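Local atomic coordinates of hydrazine synthase gamma subunit (PDB entry 5C2V), a protein that catalyses, within the hydrazine synthase complex, the three-electron reduction of nitric oxide to hydroxylamine, and carries two c-type hemes. Residues 197-208 with 254-262; 227-236 with 277-287. One frame throughout, in Å; residues are numbered along the deposited sequence.

Contact 1. Residues 197-208 with 254-262. With CA (calcium ion), chain T; HEC (heme c), chain B; BET (trimethyl glycine), chain X.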
loop_
_atom_site.group_PDB
_atom_site.type_symbol
_atom_site.label_atom_id
_atom_site.label_comp_id
_atom_site.label_asym_id
_atom_site.label_seq_id
_atom_site.Cartn_x
_atom_site.Cartn_y
_atom_site.Cartn_z
ATOM N N PRO C 197 41.238 58.194 -25.659
ATOM C CA PRO C 197 40.725 57.477 -24.486
ATOM C C PRO C 197 39.246 57.755 -24.227
ATOM O O PRO C 197 38.569 56.953 -23.584
ATOM C CB PRO C 197 41.586 58.017 -23.336
ATOM C CG PRO C 197 42.803 58.584 -23.994
ATOM C CD PRO C 197 42.321 59.125 -25.302
ATOM N N ARG C 198 38.757 58.885 -24.729
ATOM C CA ARG C 198 37.375 59.293 -24.510
ATOM C C ARG C 198 36.435 58.807 -25.614
ATOM O O ARG C 198 35.249 59.139 -25.614
ATOM C CB ARG C 198 37.288 60.817 -24.385
ATOM C CG ARG C 198 37.853 61.373 -23.083
ATOM C CD ARG C 198 37.838 62.896 -23.077
ATOM N NE ARG C 198 37.901 63.448 -21.726
ATOM C CZ ARG C 198 39.028 63.723 -21.076
ATOM N NH1 ARG C 198 40.201 63.498 -21.653
ATOM N NH2 ARG C 198 38.983 64.225 -19.849
ATOM N N ALA C 199 36.963 58.025 -26.551
ATOM C CA ALA C 199 36.169 57.542 -27.681
ATOM C C ALA C 199 35.232 56.403 -27.278
ATOM O O ALA C 199 35.677 55.370 -26.778
ATOM C CB ALA C 199 37.084 57.093 -28.811
ATOM N N LEU C 200 33.932 56.600 -27.486
ATOM C CA LEU C 200 32.945 55.590 -27.113
ATOM C C LEU C 200 32.481 54.699 -28.269
ATOM O O LEU C 200 31.779 53.714 -28.047
ATOM C CB LEU C 200 31.730 56.278 -26.490
ATOM C CG LEU C 200 32.065 57.360 -25.462
ATOM C CD1 LEU C 200 30.809 58.078 -24.997
ATOM C CD2 LEU C 200 32.817 56.762 -24.283
ATOM N N PHE C 201 32.893 55.040 -29.489
ATOM C CA PHE C 201 32.492 54.321 -30.705
ATOM C C PHE C 201 30.998 53.981 -30.773
ATOM O O PHE C 201 30.619 52.916 -31.262
ATOM C CB PHE C 201 33.318 53.043 -30.857
ATOM C CG PHE C 201 34.747 53.294 -31.249
ATOM C CD1 PHE C 201 35.104 53.387 -32.585
ATOM C CD2 PHE C 201 35.729 53.441 -30.286
ATOM C CE1 PHE C 201 36.416 53.620 -32.951
ATOM C CE2 PHE C 201 37.043 53.674 -30.646
ATOM C CZ PHE C 201 37.386 53.764 -31.980
ATOM N N SER C 202 30.158 54.893 -30.291
ATOM C CA SER C 202 28.710 54.727 -30.378
ATOM C C SER C 202 28.016 56.087 -30.407
ATOM O O SER C 202 28.467 57.034 -29.763
ATOM C CB SER C 202 28.193 53.893 -29.201
ATOM O OG SER C 202 26.778 53.814 -29.210
ATOM N N ASP C 203 26.911 56.178 -31.140
ATOM C CA ASP C 203 26.164 57.430 -31.225
ATOM C C ASP C 203 25.132 57.536 -30.108
ATOM O O ASP C 203 24.475 58.567 -29.956
ATOM C CB ASP C 203 25.480 57.571 -32.592
ATOM C CG ASP C 203 24.597 56.380 -32.940
ATOM O OD1 ASP C 203 24.257 55.585 -32.039
ATOM O OD2 ASP C 203 24.232 56.246 -34.127
ATOM N N ALA C 204 25.000 56.457 -29.339
ATOM C CA ALA C 204 24.025 56.364 -28.254
ATOM C C ALA C 204 22.603 56.609 -28.752
ATOM O O ALA C 204 21.779 57.187 -28.044
ATOM C CB ALA C 204 24.373 57.340 -27.133
ATOM N N GLN C 205 22.324 56.165 -29.974
ATOM C CA GLN C 205 21.001 56.332 -30.567
ATOM C C GLN C 205 20.359 54.986 -30.884
ATOM O O GLN C 205 20.954 53.932 -30.658
ATOM C CB GLN C 205 21.084 57.181 -31.836
ATOM C CG GLN C 205 21.633 58.581 -31.619
ATOM C CD GLN C 205 21.670 59.395 -32.898
ATOM O OE1 GLN C 205 20.988 59.073 -33.872
ATOM N NE2 GLN C 205 22.471 60.454 -32.902
ATOM N N THR C 206 19.141 55.033 -31.413
ATOM C CA THR C 206 18.402 53.827 -31.762
ATOM C C THR C 206 18.310 53.672 -33.278
ATOM O O THR C 206 17.757 54.531 -33.963
ATOM C CB THR C 206 16.985 53.843 -31.160
ATOM O OG1 THR C 206 17.069 53.988 -29.736
ATOM C CG2 THR C 206 16.252 52.556 -31.488
ATOM N N HIS C 207 18.851 52.573 -33.796
ATOM C CA HIS C 207 18.907 52.355 -35.239
ATOM C C HIS C 207 18.282 51.031 -35.666
ATOM O O HIS C 207 18.175 50.095 -34.872
ATOM C CB HIS C 207 20.358 52.402 -35.725
ATOM C CG HIS C 207 20.989 53.755 -35.621
ATOM N ND1 HIS C 207 20.688 54.784 -36.486
ATOM C CD2 HIS C 207 21.909 54.245 -34.758
ATOM C CE1 HIS C 207 21.392 55.852 -36.158
ATOM N NE2 HIS C 207 22.142 55.552 -35.112
ATOM N N ASP C 208 17.872 50.958 -36.931
ATOM C CA ASP C 208 17.447 49.695 -37.517
ATOM C C ASP C 208 18.576 49.177 -38.401
ATOM O O ASP C 208 18.799 49.677 -39.504
ATOM C CB ASP C 208 16.156 49.883 -38.324
ATOM C CG ASP C 208 15.551 48.569 -38.797
ATOM O OD1 ASP C 208 16.290 47.578 -38.978
ATOM O OD2 ASP C 208 14.318 48.531 -38.995
ATOM N N LYS C 254 12.033 46.247 -33.718
ATOM C CA LYS C 254 12.987 46.094 -34.813
ATOM C C LYS C 254 14.267 46.911 -34.639
ATOM O O LYS C 254 15.233 46.715 -35.376
ATOM C CB LYS C 254 12.327 46.480 -36.139
ATOM C CG LYS C 254 10.968 45.851 -36.363
ATOM C CD LYS C 254 10.375 46.299 -37.687
ATOM C CE LYS C 254 9.018 45.663 -37.922
ATOM N NZ LYS C 254 8.459 46.034 -39.251
ATOM N N GLU C 255 14.282 47.816 -33.664
ATOM C CA GLU C 255 15.394 48.756 -33.531
ATOM C C GLU C 255 16.046 48.683 -32.154
ATOM O O GLU C 255 15.385 48.381 -31.162
ATOM C CB GLU C 255 14.915 50.182 -33.812
ATOM C CG GLU C 255 14.335 50.377 -35.203
ATOM C CD GLU C 255 13.960 51.818 -35.482
ATOM O OE1 GLU C 255 14.029 52.643 -34.546
ATOM O OE2 GLU C 255 13.599 52.127 -36.636
ATOM N N PHE C 256 17.345 48.968 -32.097
ATOM C CA PHE C 256 18.105 48.780 -30.865
ATOM C C PHE C 256 19.116 49.891 -30.589
ATOM O O PHE C 256 19.627 50.531 -31.508
ATOM C CB PHE C 256 18.831 47.432 -30.904
ATOM C CG PHE C 256 17.952 46.284 -31.304
ATOM C CD1 PHE C 256 17.138 45.661 -30.374
ATOM C CD2 PHE C 256 17.931 45.834 -32.615
ATOM C CE1 PHE C 256 16.321 44.607 -30.742
ATOM C CE2 PHE C 256 17.118 44.782 -32.988
ATOM C CZ PHE C 256 16.313 44.168 -32.050
ATOM N N ASP C 257 19.396 50.105 -29.307
ATOM C CA ASP C 257 20.414 51.052 -28.871
ATOM C C ASP C 257 21.811 50.527 -29.196
ATOM O O ASP C 257 22.157 49.401 -28.839
ATOM C CB ASP C 257 20.269 51.323 -27.369
ATOM C CG ASP C 257 21.478 52.020 -26.776
ATOM O OD1 ASP C 257 21.679 53.218 -27.065
ATOM O OD2 ASP C 257 22.217 51.371 -26.003
ATOM N N THR C 258 22.608 51.345 -29.879
ATOM C CA THR C 258 23.936 50.927 -30.320
ATOM C C THR C 258 24.923 50.829 -29.162
ATOM O O THR C 258 25.095 51.783 -28.403
ATOM C CB THR C 258 24.514 51.890 -31.374
ATOM O OG1 THR C 258 25.103 53.021 -30.721
ATOM C CG2 THR C 258 23.428 52.358 -32.325
ATOM N N PRO C 259 25.569 49.663 -29.023
ATOM C CA PRO C 259 26.594 49.409 -28.006
ATOM C C PRO C 259 27.944 50.013 -28.375
ATOM O O PRO C 259 28.199 50.280 -29.549
ATOM C CB PRO C 259 26.688 47.875 -27.967
ATOM C CG PRO C 259 25.563 47.368 -28.835
ATOM C CD PRO C 259 25.280 48.456 -29.809
ATOM N N THR C 260 28.797 50.218 -27.377
ATOM C CA THR C 260 30.169 50.648 -27.620
ATOM C C THR C 260 30.947 49.554 -28.343
ATOM O O THR C 260 30.628 48.372 -28.223
ATOM C CB THR C 260 30.897 50.999 -26.309
ATOM O OG1 THR C 260 32.238 51.413 -26.599
ATOM C CG2 THR C 260 30.936 49.795 -25.377
ATOM N N LEU C 261 31.960 49.952 -29.106
ATOM C CA LEU C 261 32.846 48.983 -29.737
ATOM C C LEU C 261 34.108 48.783 -28.903
ATOM O O LEU C 261 34.979 47.987 -29.254
ATOM C CB LEU C 261 33.207 49.418 -31.158
ATOM C CG LEU C 261 32.034 49.504 -32.137
ATOM C CD1 LEU C 261 32.533 49.622 -33.569
ATOM C CD2 LEU C 261 31.109 48.305 -31.980
ATOM N N ARG C 262 34.200 49.513 -27.794
ATOM C CA ARG C 262 35.313 49.354 -26.865
ATOM C C ARG C 262 35.215 48.005 -26.161
ATOM O O ARG C 262 34.129 47.593 -25.748
ATOM C CB ARG C 262 35.333 50.490 -25.841
ATOM C CG ARG C 262 35.535 51.874 -26.441
ATOM C CD ARG C 262 36.976 52.095 -26.879
ATOM N NE ARG C 262 37.906 52.022 -25.755
ATOM C CZ ARG C 262 38.159 53.030 -24.927
ATOM N NH1 ARG C 262 37.549 54.196 -25.089
ATOM N NH2 ARG C 262 39.021 52.873 -23.931
HETATM CA CA CA T . 23.424 52.577 -24.340
HETATM FE FE HEC B . 27.394 48.588 -35.647
HETATM C CHA HEC B . 26.301 46.563 -33.097
HETATM C CHB HEC B . 30.428 47.007 -35.612
HETATM C CHC HEC B . 28.214 50.085 -38.643
HETATM C CHD HEC B . 24.536 50.445 -35.499
HETATM N NA HEC B . 28.207 47.047 -34.570
HETATM C C1A HEC B . 27.600 46.382 -33.523
HETATM C C2A HEC B . 28.570 45.462 -32.961
HETATM C C3A HEC B . 29.707 45.583 -33.652
HETATM C C4A HEC B . 29.504 46.583 -34.682
HETATM C CMA HEC B . 31.011 44.796 -33.396
HETATM C CAA HEC B . 28.333 44.512 -31.766
HETATM C CBA HEC B . 28.176 45.330 -30.487
HETATM C CGA HEC B . 27.714 44.437 -29.364
HETATM O O1A HEC B . 27.796 44.865 -28.185
HETATM O O2A HEC B . 27.269 43.296 -29.648
HETATM N NB HEC B . 29.057 48.613 -36.866
HETATM C C1B HEC B . 30.137 47.760 -36.730
HETATM C C2B HEC B . 30.894 47.795 -37.965
HETATM C C3B HEC B . 30.285 48.650 -38.799
HETATM C C4B HEC B . 29.114 49.178 -38.125
HETATM C CMB HEC B . 32.184 46.989 -38.234
HETATM C CAB HEC B . 30.721 49.019 -40.237
HETATM C CBB HEC B . 30.497 47.824 -41.190
HETATM N NC HEC B . 26.536 50.005 -36.851
HETATM C C1C HEC B . 27.034 50.483 -38.048
HETATM C C2C HEC B . 26.045 51.380 -38.613
HETATM C C3C HEC B . 25.090 51.567 -37.694
HETATM C C4C HEC B . 25.339 50.646 -36.601
HETATM C CMC HEC B . 26.273 52.251 -39.869
HETATM C CAC HEC B . 23.857 52.494 -37.816
HETATM C CBC HEC B . 22.902 51.988 -38.920
HETATM N ND HEC B . 25.698 48.556 -34.425
HETATM C C1D HEC B . 24.576 49.342 -34.673
HETATM C C2D HEC B . 23.457 48.809 -33.926
HETATM C C3D HEC B . 24.017 47.594 -33.171
HETATM C C4D HEC B . 25.411 47.516 -33.547
HETATM C CMD HEC B . 22.012 49.355 -33.891
HETATM C CAD HEC B . 23.260 46.640 -32.222
HETATM C CBD HEC B . 22.225 45.854 -33.019
HETATM C CGD HEC B . 21.699 44.716 -32.188
HETATM O O1D HEC B . 20.873 43.923 -32.710
HETATM O O2D HEC B . 22.107 44.601 -31.003
HETATM N N BET X . 18.330 54.209 -41.527
HETATM C CA BET X . 18.533 53.196 -40.402
HETATM C C BET X . 18.246 53.892 -38.961
HETATM O O BET X . 19.160 54.643 -38.549
HETATM O OXT BET X . 17.142 53.565 -38.453
HETATM C C1 BET X . 17.142 55.113 -41.235
HETATM C C2 BET X . 18.058 53.488 -42.847
HETATM C C3 BET X . 19.543 55.116 -41.659
HETATM O O HOH W 1 19.477 54.543 -27.907
HETATM O O HOH W 2 23.105 54.561 -25.620
HETATM O O HOH W 3 25.433 52.103 -25.543
HETATM O O HOH W 4 23.748 50.578 -23.061
#
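Thr206 pairs with Asp257, and His207 with Phe256, in a two-stranded antiparallel sheet that has a calcium ion on one face and a heme c on the other. On the Thr206 and Asp257 face, Asp257 OD2 binds the calcium at 2.4 Å. Its OD1 accepts hydrogen bonds from two waters. One, at a doubtfully short distance, also binds the metal; the other reaches Thr206 OG1, which Phe108 N also holds. Leu100 O and Pro102 O complete the protein part of the calcium site.

On the other face, the His207 ring has heme CAC over one side. Thr258 CG2 meets the ring edge, 3.4 Å from His207 CD2. CG lies anti to the carbonyl carbon (chi1 -68°), turning NE2 to Asp203 OD2 in a His-carboxylate hydrogen bond modelled doubtfully short. ND1 donates almost straight to O of trimethyl glycine, 2.6 Å away. Polar partners at both ring nitrogens would hold its rotation.

The main chains continue the pairing past the sheet, where Thr258 N donates to Gln205 O at 3.2 Å. Ser202 OG and Thr258 OG1 share a hydrogen bond with either as donor, its modelled length very short and uncertain. Thr260 OG1 donates to Leu200 O from above its carbonyl plane (2.8 Å) and accepts from Arg262 N in an ST turn. Arg262 is bent at chi2 and chi3, which turns NH1 back to Ala199 O at 2.8 Å, in the guanidinium plane. Its CD packs against Phe201 CD2, with ring and guanidinium planes 81° apart. Leu261 CB touches Phe201 CB, and Leu261 CD2 lies 3.5 Å from heme C3A. The arrangement is one wall of a c-type heme pocket, backed by a calcium site.

Contact 2. Residues 227-236 with 277-287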
loop_
_atom_site.group_PDB
_atom_site.type_symbol
_atom_site.label_atom_id
_atom_site.label_comp_id
_atom_site.label_asym_id
_atom_site.label_seq_id
_atom_site.Cartn_x
_atom_site.Cartn_y
_atom_site.Cartn_z
ATOM N N PHE C 227 17.378 33.197 -38.716
ATOM C CA PHE C 227 18.025 34.414 -39.190
ATOM C C PHE C 227 19.488 34.165 -39.530
ATOM O O PHE C 227 20.152 35.018 -40.118
ATOM C CB PHE C 227 17.906 35.532 -38.150
ATOM C CG PHE C 227 18.560 35.220 -36.830
ATOM C CD1 PHE C 227 19.920 35.422 -36.646
ATOM C CD2 PHE C 227 17.812 34.746 -35.767
ATOM C CE1 PHE C 227 20.521 35.143 -35.436
ATOM C CE2 PHE C 227 18.409 34.470 -34.550
ATOM C CZ PHE C 227 19.764 34.666 -34.387
ATOM N N ASN C 228 19.985 32.992 -39.157
ATOM C CA ASN C 228 21.364 32.641 -39.448
ATOM C C ASN C 228 21.416 31.852 -40.747
ATOM O O ASN C 228 20.979 30.703 -40.808
ATOM C CB ASN C 228 21.970 31.841 -38.293
ATOM C CG ASN C 228 23.487 31.836 -38.315
ATOM O OD1 ASN C 228 24.107 32.027 -39.360
ATOM N ND2 ASN C 228 24.093 31.618 -37.152
ATOM N N ILE C 229 21.963 32.478 -41.783
ATOM C CA ILE C 229 21.964 31.896 -43.119
ATOM C C ILE C 229 22.958 30.745 -43.208
ATOM O O ILE C 229 22.655 29.690 -43.766
ATOM C CB ILE C 229 22.297 32.956 -44.188
ATOM C CG1 ILE C 229 21.197 34.018 -44.235
ATOM C CG2 ILE C 229 22.463 32.311 -45.554
ATOM C CD1 ILE C 229 21.412 35.080 -45.290
ATOM N N SER C 230 24.143 30.955 -42.644
ATOM C CA SER C 230 25.174 29.926 -42.625
ATOM C C SER C 230 24.730 28.713 -41.813
ATOM O O SER C 230 25.035 27.573 -42.167
ATOM C CB SER C 230 26.481 30.492 -42.064
ATOM O OG SER C 230 26.256 31.188 -40.851
ATOM N N ALA C 231 24.003 28.961 -40.729
ATOM C CA ALA C 231 23.498 27.879 -39.892
ATOM C C ALA C 231 22.340 27.159 -40.576
ATOM O O ALA C 231 22.147 25.959 -40.382
ATOM C CB ALA C 231 23.066 28.409 -38.537
ATOM N N LEU C 232 21.573 27.897 -41.373
ATOM C CA LEU C 232 20.480 27.307 -42.136
ATOM C C LEU C 232 21.036 26.401 -43.228
ATOM O O LEU C 232 20.486 25.336 -43.508
ATOM C CB LEU C 232 19.590 28.391 -42.746
ATOM C CG LEU C 232 18.366 27.895 -43.521
ATOM C CD1 LEU C 232 17.388 27.188 -42.594
ATOM C CD2 LEU C 232 17.686 29.042 -44.251
ATOM N N GLU C 233 22.131 26.838 -43.841
ATOM C CA GLU C 233 22.823 26.040 -44.845
ATOM C C GLU C 233 23.470 24.823 -44.194
ATOM O O GLU C 233 23.538 23.747 -44.791
ATOM C CB GLU C 233 23.877 26.884 -45.569
ATOM C CG GLU C 233 24.681 26.132 -46.622
ATOM C CD GLU C 233 23.889 25.854 -47.886
ATOM O OE1 GLU C 233 24.375 25.075 -48.732
ATOM O OE2 GLU C 233 22.786 26.420 -48.039
ATOM N N ALA C 234 23.936 25.000 -42.962
ATOM C CA ALA C 234 24.589 23.926 -42.221
ATOM C C ALA C 234 23.593 22.860 -41.768
ATOM O O ALA C 234 23.979 21.739 -41.439
ATOM C CB ALA C 234 25.337 24.492 -41.023
ATOM N N GLY C 235 22.312 23.216 -41.750
ATOM C CA GLY C 235 21.269 22.289 -41.349
ATOM C C GLY C 235 21.146 22.156 -39.843
ATOM O O GLY C 235 20.789 21.096 -39.329
ATOM N N GLU C 236 21.444 23.240 -39.135
ATOM C CA GLU C 236 21.379 23.254 -37.679
ATOM C C GLU C 236 19.930 23.217 -37.196
ATOM O O GLU C 236 19.038 23.771 -37.839
ATOM C CB GLU C 236 22.096 24.490 -37.132
ATOM C CG GLU C 236 22.251 24.522 -35.620
ATOM C CD GLU C 236 23.093 25.691 -35.148
ATOM O OE1 GLU C 236 23.756 26.328 -35.995
ATOM O OE2 GLU C 236 23.091 25.975 -33.932
ATOM N N ARG C 277 28.080 35.005 -33.725
ATOM C CA ARG C 277 28.970 34.149 -32.948
ATOM C C ARG C 277 30.416 34.645 -32.954
ATOM O O ARG C 277 31.143 34.463 -31.977
ATOM C CB ARG C 277 28.888 32.714 -33.470
ATOM C CG ARG C 277 27.589 32.028 -33.077
ATOM C CD ARG C 277 27.264 30.828 -33.948
ATOM N NE ARG C 277 26.021 30.193 -33.518
ATOM C CZ ARG C 277 25.403 29.222 -34.180
ATOM N NH1 ARG C 277 25.907 28.764 -35.319
ATOM N NH2 ARG C 277 24.277 28.708 -33.706
ATOM N N THR C 278 30.831 35.265 -34.052
ATOM C CA THR C 278 32.143 35.903 -34.118
ATOM C C THR C 278 32.006 37.333 -34.628
ATOM O O THR C 278 30.962 37.708 -35.162
ATOM C CB THR C 278 33.122 35.128 -35.026
ATOM O OG1 THR C 278 32.563 34.995 -36.339
ATOM C CG2 THR C 278 33.405 33.744 -34.456
ATOM N N LEU C 279 33.059 38.126 -34.450
ATOM C CA LEU C 279 33.093 39.499 -34.949
ATOM C C LEU C 279 32.799 39.542 -36.444
ATOM O O LEU C 279 32.068 40.412 -36.925
ATOM C CB LEU C 279 34.453 40.138 -34.658
ATOM C CG LEU C 279 34.736 40.512 -33.202
ATOM C CD1 LEU C 279 36.219 40.753 -32.982
ATOM C CD2 LEU C 279 33.936 41.747 -32.820
ATOM N N MET C 280 33.366 38.580 -37.164
ATOM C CA MET C 280 33.173 38.443 -38.603
ATOM C C MET C 280 31.695 38.373 -38.985
ATOM O O MET C 280 31.295 38.851 -40.047
ATOM C CB MET C 280 33.905 37.195 -39.105
ATOM C CG MET C 280 33.756 36.923 -40.590
ATOM S SD MET C 280 34.497 38.203 -41.620
ATOM C CE MET C 280 34.148 37.549 -43.249
ATOM N N ASP C 281 30.887 37.787 -38.107
ATOM C CA ASP C 281 29.464 37.604 -38.376
ATOM C C ASP C 281 28.672 38.907 -38.262
ATOM O O ASP C 281 27.527 38.980 -38.703
ATOM C CB ASP C 281 28.875 36.555 -37.430
ATOM C CG ASP C 281 29.517 35.191 -37.597
ATOM O OD1 ASP C 281 29.220 34.510 -38.602
ATOM O OD2 ASP C 281 30.315 34.797 -36.721
ATOM N N THR C 282 29.284 39.936 -37.679
ATOM C CA THR C 282 28.628 41.237 -37.540
ATOM C C THR C 282 28.781 42.049 -38.823
ATOM O O THR C 282 28.305 43.179 -38.928
ATOM C CB THR C 282 29.205 42.042 -36.363
ATOM O OG1 THR C 282 30.601 42.282 -36.583
ATOM C CG2 THR C 282 29.029 41.284 -35.060
ATOM N N ILE C 283 29.446 41.438 -39.795
ATOM C CA ILE C 283 29.918 42.102 -41.001
ATOM C C ILE C 283 29.433 41.363 -42.247
ATOM O O ILE C 283 28.786 41.944 -43.119
ATOM C CB ILE C 283 31.452 42.216 -41.006
ATOM C CG1 ILE C 283 31.915 43.043 -39.806
ATOM C CG2 ILE C 283 31.934 42.849 -42.288
ATOM C CD1 ILE C 283 33.413 43.139 -39.669
ATOM N N ASN C 284 29.754 40.074 -42.313
ATOM C CA ASN C 284 29.572 39.241 -43.503
ATOM C C ASN C 284 28.135 39.125 -44.026
ATOM O O ASN C 284 27.898 38.445 -45.027
ATOM C CB ASN C 284 30.118 37.836 -43.226
ATOM C CG ASN C 284 29.535 37.217 -41.966
ATOM O OD1 ASN C 284 28.490 37.643 -41.475
ATOM N ND2 ASN C 284 30.216 36.207 -41.436
ATOM N N ASN C 285 27.186 39.748 -43.327
ATOM C CA ASN C 285 25.777 39.775 -43.732
ATOM C C ASN C 285 25.134 38.397 -43.674
ATOM O O ASN C 285 24.421 37.983 -44.589
ATOM C CB ASN C 285 25.620 40.361 -45.139
ATOM C CG ASN C 285 25.995 41.828 -45.208
ATOM O OD1 ASN C 285 25.817 42.573 -44.245
ATOM N ND2 ASN C 285 26.521 42.251 -46.352
ATOM N N THR C 286 25.401 37.696 -42.580
ATOM C CA THR C 286 24.821 36.389 -42.316
ATOM C C THR C 286 23.644 36.533 -41.357
ATOM O O THR C 286 22.511 36.177 -41.683
ATOM C CB THR C 286 25.862 35.415 -41.740
ATOM O OG1 THR C 286 26.559 36.047 -40.659
ATOM C CG2 THR C 286 26.866 35.017 -42.812
ATOM N N VAL C 287 23.927 37.050 -40.164
ATOM C CA VAL C 287 22.922 37.177 -39.113
ATOM C C VAL C 287 22.132 38.490 -39.172
ATOM O O VAL C 287 21.327 38.768 -38.284
ATOM C CB VAL C 287 23.568 37.053 -37.720
ATOM C CG1 VAL C 287 24.155 35.663 -37.534
ATOM C CG2 VAL C 287 24.635 38.116 -37.531
HETATM O O HOH W 5 26.707 33.474 -38.999
#
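Glu236 and Arg277 form the salt bridge of this contact. The two side chains approach from opposite directions, and their carboxylate and guanidinium planes are nearly coplanar, 26° apart. Arg277 NH2 donates to the syn lone pair of Glu236 OE2 at 3.0 Å. Glu236 OE1 receives weaker bonds from both NH1 and NH2, each 3.3 Å long. Extended chains on both sides carry the groups together; Glu236 starts with CG opposite its backbone N (chi1 -172°). Each partner has a second hold, Ser243 OG on Glu236 OE2 and Thr245 OG1 on Arg277 NE. Asn228 ND2 sits over one face of the guanidinium, toward its rim and 3.8 Å from NH1, the amide plane turned 55° from it. Nearby, the Phe227 ring makes a cation-pi contact with Arg213, which donates to Val287 O.

Other polar links run through a water. It lies within hydrogen-bonding distance of Asn228 OD1, Asp281 OD1 and Thr286 OG1 and so bridges the segments. It can donate to at most two of them at a time, and which two is not settled. Asn228 is the N-cap of helix 229-234. Its OD1 also accepts from Ser230 OG at 2.7 Å and, weakly, from Ala231 N. Thr286 OG1 donates to Asn284 OD1 within its own loop.

Phe227 and Val287 are the apolar pair, side by side, with Phe227 CD1 4.1 Å from Val287 CB. Van der Waals packing on polar groups adds Val287 CG1 against Asn228 CG and Ile229 CG1 against Thr286 O.

Gly235 ends the helix in a Schellman motif, just before Glu236. Segment 277-287 is therefore tied to both ends of helix 229-234, by charge after its C-terminus and by water at its N-cap, beside a small packed patch.

The two contacts alternate along the chain, since 227-236 lies between the segments of contact 1 and 277-287 follows both. Their centres are 22 Å apart, and their nearest atoms about 7 Å apart, without touching. Both relate to heme 2, which probably serves electron transfer. Its two axial ligands are each held by a backbone oxygen from one contact: His190 ND1 bonds Phe201 O of contact 1, and His293 ND1 bonds Thr282 O of contact 2. Contact 1 lies directly on the heme, whereas in contact 2 the Asn285 side chain stays about 8 Å from it. Contact 1 supplies Asp257 to a calcium. Contact 2 binds none, but its Arg277 side chain is about 5 Å from that of Thr269, which binds another calcium.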